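4-amino-4-deoxychorismate lyase (Legionella pneumophila, PDB 3LUL) is a pyridoxal-phosphate enzyme of the class IV aminotransferase family, with its cofactor held covalently. Local coordinates at residues Pro15-Asp20 with Lys87-Gly92; Pro40-Met45 with Arg203-Ser208. One frame throughout, in Å; residues are numbered along the deposited sequence. Where two conformers were deposited one is given.

Interaction 1 of 2, residues Pro15-Asp20 with Lys87-Gly92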
ATOM      1  N   PRO B  15     -21.161   8.197   5.596  1.00 37.35           N
ATOM      2  CA  PRO B  15     -20.896   6.766   5.723  1.00 33.35           C
ATOM      3  C   PRO B  15     -19.406   6.467   5.836  1.00 28.61           C
ATOM      4  O   PRO B  15     -18.579   7.254   5.351  1.00 27.95           O
ATOM      5  CB  PRO B  15     -21.457   6.186   4.415  1.00 33.99           C
ATOM      6  CG  PRO B  15     -21.354   7.274   3.441  1.00 36.83           C
ATOM      7  CD  PRO B  15     -21.465   8.579   4.205  1.00 37.44           C
ATOM      8  N   SER B  16     -19.070   5.341   6.471  1.00 23.22           N
ATOM      9  CA  SER B  16     -17.711   4.793   6.387  1.00 21.53           C
ATOM     10  C   SER B  16     -17.727   3.263   6.354  1.00 18.40           C
ATOM     11  O   SER B  16     -18.782   2.650   6.390  1.00 18.12           O
ATOM     12  CB  SER B  16     -16.848   5.278   7.553  1.00 20.47           C
ATOM     13  OG  SER B  16     -15.443   5.134   7.265  1.00 20.70           O
ATOM     14  N   PHE B  17     -16.533   2.680   6.290  1.00 15.61           N
ATOM     15  CA  PHE B  17     -16.350   1.232   6.214  1.00 13.75           C
ATOM     16  C   PHE B  17     -16.169   0.643   7.614  1.00 15.47           C
ATOM     17  O   PHE B  17     -15.547   1.264   8.466  1.00 18.13           O
ATOM     18  CB  PHE B  17     -15.130   0.922   5.360  1.00 11.14           C
ATOM     19  CG  PHE B  17     -15.217   1.465   3.949  1.00 14.00           C
ATOM     20  CD1 PHE B  17     -16.035   0.865   3.006  1.00 15.87           C
ATOM     21  CD2 PHE B  17     -14.450   2.576   3.568  1.00 17.24           C
ATOM     22  CE1 PHE B  17     -16.099   1.355   1.710  1.00 16.51           C
ATOM     23  CE2 PHE B  17     -14.490   3.053   2.279  1.00 14.87           C
ATOM     24  CZ  PHE B  17     -15.329   2.455   1.344  1.00 15.47           C
ATOM     25  N   GLY B  18     -16.699  -0.555   7.847  1.00 13.23           N
ATOM     26  CA  GLY B  18     -16.659  -1.175   9.175  1.00 14.67           C
ATOM     27  C   GLY B  18     -15.268  -1.776   9.382  1.00 15.76           C
ATOM     28  O   GLY B  18     -14.529  -1.995   8.429  1.00 12.44           O
ATOM     29  N   ILE B  19     -14.927  -2.069  10.627  1.00 14.52           N
ATOM     30  CA  ILE B  19     -13.544  -2.434  10.957  1.00 13.40           C
ATOM     31  C   ILE B  19     -13.178  -3.828  10.429  1.00 13.30           C
ATOM     32  O   ILE B  19     -12.021  -4.133  10.291  1.00 15.78           O
ATOM     33  CB  ILE B  19     -13.319  -2.372  12.480  1.00 13.49           C
ATOM     34  CG1 ILE B  19     -11.817  -2.320  12.815  1.00 16.92           C
ATOM     35  CG2 ILE B  19     -14.043  -3.517  13.160  1.00 10.48           C
ATOM     36  CD1 ILE B  19     -11.093  -1.126  12.204  1.00 17.40           C
ATOM     37  N   ASP B  20     -14.173  -4.650  10.131  1.00 12.08           N
ATOM     38  CA  ASP B  20     -13.957  -5.967   9.496  1.00 14.79           C
ATOM     39  C   ASP B  20     -13.796  -5.921   7.964  1.00 15.62           C
ATOM     40  O   ASP B  20     -13.704  -6.976   7.324  1.00 12.74           O
ATOM     41  CB  ASP B  20     -15.109  -6.916   9.857  1.00 17.11           C
ATOM     42  CG  ASP B  20     -16.484  -6.412   9.349  1.00 25.58           C
ATOM     43  OD1 ASP B  20     -16.605  -5.208   8.997  1.00 23.51           O
ATOM     44  OD2 ASP B  20     -17.460  -7.204   9.319  1.00 30.35           O
ATOM     45  N   LYS B  87     -14.916  11.639  -5.086  1.00 12.55           N
ATOM     46  CA  LYS B  87     -14.055  10.451  -4.911  1.00 11.97           C
ATOM     47  C   LYS B  87     -14.944   9.246  -4.663  1.00 12.92           C
ATOM     48  O   LYS B  87     -15.817   9.287  -3.802  1.00 13.15           O
ATOM     49  CB  LYS B  87     -13.075  10.660  -3.767  1.00 12.85           C
ATOM     50  CG  LYS B  87     -11.992   9.582  -3.672  1.00 17.59           C
ATOM     51  CD  LYS B  87     -10.922   9.939  -2.604  1.00 18.59           C
ATOM     52  CE  LYS B  87      -9.999   8.745  -2.328  1.00 19.96           C
ATOM     53  NZ  LYS B  87      -8.814   9.132  -1.462  1.00 19.10           N
ATOM     54  N   ALA B  88     -14.764   8.194  -5.453  1.00 12.45           N
ATOM     55  CA  ALA B  88     -15.460   6.904  -5.252  1.00 10.36           C
ATOM     56  C   ALA B  88     -14.440   5.948  -4.662  1.00 11.86           C
ATOM     57  O   ALA B  88     -13.337   5.872  -5.168  1.00 11.24           O
ATOM     58  CB  ALA B  88     -15.944   6.363  -6.550  1.00 11.93           C
ATOM     59  N   ILE B  89     -14.767   5.293  -3.546  1.00 10.87           N
ATOM     60  CA  ILE B  89     -13.908   4.285  -2.940  1.00  9.20           C
ATOM     61  C   ILE B  89     -14.661   2.961  -2.923  1.00  9.86           C
ATOM     62  O   ILE B  89     -15.773   2.916  -2.427  1.00 10.49           O
ATOM     63  CB  ILE B  89     -13.484   4.644  -1.490  1.00  9.55           C
ATOM     64  CG1 ILE B  89     -12.823   6.027  -1.429  1.00 16.01           C
ATOM     65  CG2 ILE B  89     -12.503   3.600  -0.955  1.00 11.31           C
ATOM     66  CD1 ILE B  89     -12.494   6.470   0.028  1.00 16.54           C
ATOM     67  N   LEU B  90     -14.047   1.914  -3.491  1.00 11.15           N
ATOM     68  CA  LEU B  90     -14.609   0.551  -3.546  1.00 10.21           C
ATOM     69  C   LEU B  90     -13.747  -0.321  -2.641  1.00  9.65           C
ATOM     70  O   LEU B  90     -12.531  -0.446  -2.861  1.00 10.06           O
ATOM     71  CB  LEU B  90     -14.541  -0.015  -4.960  1.00 10.79           C
ATOM     72  CG  LEU B  90     -15.093  -1.418  -5.191  1.00  8.79           C
ATOM     73  CD1 LEU B  90     -16.600  -1.414  -5.097  1.00 10.10           C
ATOM     74  CD2 LEU B  90     -14.628  -1.959  -6.561  1.00 12.46           C
ATOM     75  N   SER B  91     -14.361  -0.885  -1.610  1.00 10.87           N
ATOM     76  CA  SER B  91     -13.666  -1.772  -0.676  1.00 11.24           C
ATOM     77  C   SER B  91     -13.964  -3.204  -1.012  1.00 10.41           C
ATOM     78  O   SER B  91     -15.015  -3.511  -1.580  1.00 10.74           O
ATOM     79  CB  SER B  91     -14.135  -1.535   0.749  1.00  9.98           C
ATOM     80  OG  SER B  91     -15.462  -1.970   0.937  1.00 11.22           O
ATOM     81  N   GLY B  92     -13.049  -4.088  -0.637  1.00 12.37           N
ATOM     82  CA  GLY B  92     -13.263  -5.537  -0.788  1.00 10.53           C
ATOM     83  C   GLY B  92     -14.429  -6.012   0.061  1.00 13.13           C
ATOM     84  O   GLY B  92     -15.087  -6.999  -0.255  1.00 14.47           O
TER

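Interaction 2 of 2, residues Pro40-Met45 with Arg203-Ser208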
ATOM      1  N   PRO B  40     -20.381  15.256 -13.791  1.00 15.34           N
ATOM      2  CA  PRO B  40     -19.131  14.500 -13.675  1.00 14.24           C
ATOM      3  C   PRO B  40     -18.461  14.341 -15.044  1.00 15.95           C
ATOM      4  O   PRO B  40     -19.076  13.892 -15.994  1.00 20.61           O
ATOM      5  CB  PRO B  40     -19.573  13.141 -13.087  1.00 13.87           C
ATOM      6  CG  PRO B  40     -20.975  13.004 -13.445  1.00 15.15           C
ATOM      7  CD  PRO B  40     -21.558  14.391 -13.598  1.00 15.93           C
ATOM      8  N   SER B  41     -17.199  14.723 -15.114  1.00 15.12           N
ATOM      9  CA  SER B  41     -16.385  14.625 -16.299  1.00 16.30           C
ATOM     10  C   SER B  41     -15.840  13.192 -16.482  1.00 15.47           C
ATOM     11  O   SER B  41     -15.190  12.619 -15.586  1.00 14.29           O
ATOM     12  CB  SER B  41     -15.222  15.591 -16.115  1.00 20.07           C
ATOM     13  OG  SER B  41     -14.326  15.581 -17.191  1.00 27.49           O
ATOM     14  N   PHE B  42     -16.090  12.636 -17.657  1.00 13.52           N
ATOM     15  CA  PHE B  42     -15.601  11.297 -18.031  1.00 11.82           C
ATOM     16  C   PHE B  42     -16.015  10.186 -17.089  1.00 13.07           C
ATOM     17  O   PHE B  42     -15.263   9.260 -16.845  1.00 11.21           O
ATOM     18  CB  PHE B  42     -14.102  11.333 -18.319  1.00 13.60           C
ATOM     19  CG  PHE B  42     -13.794  12.339 -19.350  1.00 20.34           C
ATOM     20  CD1 PHE B  42     -13.939  12.041 -20.687  1.00 24.93           C
ATOM     21  CD2 PHE B  42     -13.532  13.636 -18.973  1.00 29.43           C
ATOM     22  CE1 PHE B  42     -13.749  13.022 -21.642  1.00 29.33           C
ATOM     23  CE2 PHE B  42     -13.339  14.618 -19.905  1.00 31.74           C
ATOM     24  CZ  PHE B  42     -13.438  14.307 -21.241  1.00 26.83           C
ATOM     25  N   ALA B  43     -17.259  10.277 -16.623  1.00 10.71           N
ATOM     26  CA  ALA B  43     -17.816   9.282 -15.716  1.00 10.15           C
ATOM     27  C   ALA B  43     -17.648   7.859 -16.262  1.00 10.74           C
ATOM     28  O   ALA B  43     -17.391   6.953 -15.494  1.00  8.06           O
ATOM     29  CB  ALA B  43     -19.297   9.554 -15.476  1.00  9.49           C
ATOM     30  N   TYR B  44     -17.806   7.686 -17.572  1.00 11.20           N
ATOM     31  CA  TYR B  44     -17.666   6.355 -18.189  1.00 10.90           C
ATOM     32  C   TYR B  44     -16.246   5.847 -18.014  1.00 10.14           C
ATOM     33  O   TYR B  44     -16.040   4.730 -17.537  1.00  8.70           O
ATOM     34  CB  TYR B  44     -18.076   6.329 -19.680  1.00 13.35           C
ATOM     35  CG  TYR B  44     -17.735   4.988 -20.258  1.00 13.09           C
ATOM     36  CD1 TYR B  44     -16.598   4.811 -21.003  1.00 14.18           C
ATOM     37  CD2 TYR B  44     -18.520   3.869 -19.988  1.00 20.19           C
ATOM     38  CE1 TYR B  44     -16.243   3.593 -21.490  1.00 17.80           C
ATOM     39  CE2 TYR B  44     -18.165   2.617 -20.490  1.00 22.40           C
ATOM     40  CZ  TYR B  44     -17.018   2.496 -21.241  1.00 23.21           C
ATOM     41  OH  TYR B  44     -16.597   1.296 -21.769  1.00 31.59           O
HETATM   42  N   MSE B  45     -15.261   6.656 -18.392  1.00 10.82           N
HETATM   43  CA  MSE B  45     -13.889   6.165 -18.306  1.00  9.05           C
HETATM   44  C   MSE B  45     -13.460   5.799 -16.886  1.00  8.64           C
HETATM   45  O   MSE B  45     -12.714   4.832 -16.697  1.00  7.04           O
HETATM   46  CB  MSE B  45     -12.897   7.134 -18.996  1.00 11.56           C
HETATM   47  CG  MSE B  45     -13.099   7.190 -20.496  1.00 21.37           C
HETATM   48 SE   MSE B  45     -11.926   8.519 -21.313  0.75 19.35          SE
HETATM   49  CE  MSE B  45     -10.393   7.380 -21.331  1.00 20.22           C
ATOM     50  N   ARG B 203      -4.161  11.385 -19.320  1.00 11.03           N
ATOM     51  CA  ARG B 203      -3.107  10.919 -20.234  1.00 10.46           C
ATOM     52  C   ARG B 203      -3.705  10.318 -21.497  1.00 10.32           C
ATOM     53  O   ARG B 203      -3.320  10.665 -22.603  1.00  9.06           O
ATOM     54  CB  ARG B 203      -2.233   9.874 -19.511  1.00  9.51           C
ATOM     55  CG  ARG B 203      -1.239   9.095 -20.377  1.00 11.54           C
ATOM     56  CD  ARG B 203      -0.600   7.911 -19.632  1.00 11.66           C
ATOM     57  NE  ARG B 203       0.436   7.242 -20.432  1.00  9.47           N
ATOM     58  CZ  ARG B 203       0.211   6.377 -21.438  1.00  9.91           C
ATOM     59  NH1 ARG B 203      -1.014   6.039 -21.797  1.00 13.49           N
ATOM     60  NH2 ARG B 203       1.229   5.883 -22.122  1.00 13.57           N
ATOM     61  N   ALA B 204      -4.644   9.386 -21.322  1.00  9.40           N
ATOM     62  CA  ALA B 204      -5.311   8.732 -22.462  1.00 11.72           C
ATOM     63  C   ALA B 204      -6.056   9.727 -23.360  1.00 13.06           C
ATOM     64  O   ALA B 204      -5.997   9.631 -24.601  1.00 13.16           O
ATOM     65  CB  ALA B 204      -6.293   7.653 -21.940  1.00 12.50           C
ATOM     66  N   ARG B 205      -6.772  10.669 -22.737  1.00 10.62           N
ATOM     67  CA  ARG B 205      -7.519  11.709 -23.479  1.00 11.10           C
ATOM     68  C   ARG B 205      -6.573  12.597 -24.277  1.00 11.06           C
ATOM     69  O   ARG B 205      -6.840  12.926 -25.434  1.00  9.72           O
ATOM     70  CB  ARG B 205      -8.349  12.588 -22.539  1.00 10.82           C
ATOM     71  CG  ARG B 205      -9.581  11.894 -21.903  1.00 16.10           C
ATOM     72  CD  ARG B 205     -10.099  12.758 -20.763  1.00 20.22           C
ATOM     73  NE  ARG B 205     -10.404  14.103 -21.253  1.00 23.42           N
ATOM     74  CZ  ARG B 205     -10.377  15.226 -20.528  1.00 24.97           C
ATOM     75  NH1 ARG B 205     -10.101  15.218 -19.229  1.00 23.61           N
ATOM     76  NH2 ARG B 205     -10.673  16.387 -21.120  1.00 34.24           N
ATOM     77  N   LEU B 206      -5.462  12.965 -23.658  1.00 11.16           N
ATOM     78  CA  LEU B 206      -4.471  13.826 -24.298  0.50 10.62           C
ATOM     79  C   LEU B 206      -3.876  13.142 -25.537  1.00 11.85           C
ATOM     80  O   LEU B 206      -3.776  13.741 -26.601  1.00 12.38           O
ATOM     81  CB  LEU B 206      -3.386  14.205 -23.282  0.50 10.88           C
ATOM     82  CG  LEU B 206      -2.386  15.285 -23.653  0.50  9.45           C
ATOM     83  CD1 LEU B 206      -1.834  15.874 -22.392  0.50  2.00           C
ATOM     84  CD2 LEU B 206      -1.277  14.768 -24.559  0.50  8.72           C
ATOM     85  N   ILE B 207      -3.505  11.872 -25.394  1.00 11.74           N
ATOM     86  CA  ILE B 207      -3.004  11.084 -26.523  1.00 11.28           C
ATOM     87  C   ILE B 207      -4.026  11.027 -27.675  1.00 11.35           C
ATOM     88  O   ILE B 207      -3.659  11.237 -28.822  1.00 13.36           O
ATOM     89  CB  ILE B 207      -2.553   9.673 -26.073  1.00 12.51           C
ATOM     90  CG1 ILE B 207      -1.318   9.787 -25.175  1.00 10.75           C
ATOM     91  CG2 ILE B 207      -2.203   8.775 -27.273  1.00 15.86           C
ATOM     92  CD1 ILE B 207      -0.983   8.516 -24.416  1.00 11.13           C
ATOM     93  N   SER B 208      -5.292  10.791 -27.352  1.00 11.63           N
ATOM     94  CA  SER B 208      -6.372  10.763 -28.355  0.50 12.39           C
ATOM     95  C   SER B 208      -6.475  12.089 -29.084  1.00 11.41           C
ATOM     96  O   SER B 208      -6.529  12.120 -30.303  1.00 12.95           O
ATOM     97  CB  SER B 208      -7.728  10.424 -27.713  0.50 13.35           C
ATOM     98  OG  SER B 208      -7.788   9.069 -27.326  0.50 10.99           O
TER

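Interaction 1 of 2, residues Pro15-Asp20 with Lys87-Gly92
F17 sets its phenyl ring obliquely against I89 and S91, two residues that face the same side of strand 84-91, and bridges the step between them. At the near side of the ring, CE1 of F17 lies 3.5 Å from OG of S91; farther out, CZ of F17 meets CG2 of I89 at 3.8 Å. The ring is tilted against both, while the carbonyl oxygen O of I89 sits in the ring plane at its edge, 3.8 Å from CZ of F17. The touching branch of I89 is the methyl CG2, which stands anti to the backbone N, on the side of the strand facing F17. OG of S91 is turned between its own N and carbonyl carbon (chi1 69°), where it hydrogen-bonds to D21, with the carbonyl of Q107 as a weak second partner, so this buried hydroxyl has polar partners beside the ring.

I23 and I109 also pack against the phenyl group. The loop itself faces the dimer partner: the carbonyl of F17 accepts a bond from S16 of the second subunit, and the reverse bond is made too. A buried aromatic thus fastens an interface loop to one face of the N-terminal sheet, in the dimeric fold of class IV aminotransferases.

Interaction 2 of 2, residues Pro40-Met45 with Arg203-Ser208
R205 reaches out from helix 201-212 and lays the end of its chain across one face of the F42 ring, the two side chains arriving from opposite directions. Its CD stands 3.6 Å from the centroid of the F42 ring and 6° off the normal, a CH-pi contact almost exactly over the middle. Beyond it the guanidinium continues toward the rim, inclined by 22° to the ring, with NE of R205 3.0 Å from CZ of F42 and CE2 of F42 over the centre of the guanidinium. That separation is unusually short, and its exact value deserves caution. The arginine is extended as far as CD, then bends at chi3 (56°), which turns the planar group along the ring instead of letting it run straight past. D270 binds NH2 of R205 in a salt bridge, which probably limits the rotation of the guanidinium; D270 also touches F42, so charge and aromatic share this neighbour.

F42 occupies the N-cap position of helix 43-57 with a left-handed backbone. Three residues on, selenomethionine M45 crosses the arginine at an angle and folds at chi3: SE of M45 lies 4.2 Å from CG of R205, and the bend delivers CE of M45 to within 4.2 Å of CB of A204. This looser edge of the contact has a bound 1,2-ethanediol nearby.

The contact is a surface seam between the start of the N-terminal domain's first long helix and a helix of the C-terminal domain, with the chain terminus beside it, in the two-domain fold of class IV aminotransferases.

Interactions 1 and 2 do not touch: their centres are 25 Å apart and their nearest atoms about 9 Å. The N-terminal sheet connects them, since strand 84-91 of interaction 1 pairs with strand 28-36, which in turn carries strand 39-40 leading into interaction 2. Helix 43-57 gives a second route, starting at interaction 2 and packing farther along, through L50 and A54, on L90. Their settings differ: interaction 1 is buried and beside the second subunit, whereas interaction 2 is at the surface and no other chain of the assembly touches its segments. The cofactor-bearing K141 belongs to neither, following strand 122-131 in the chain.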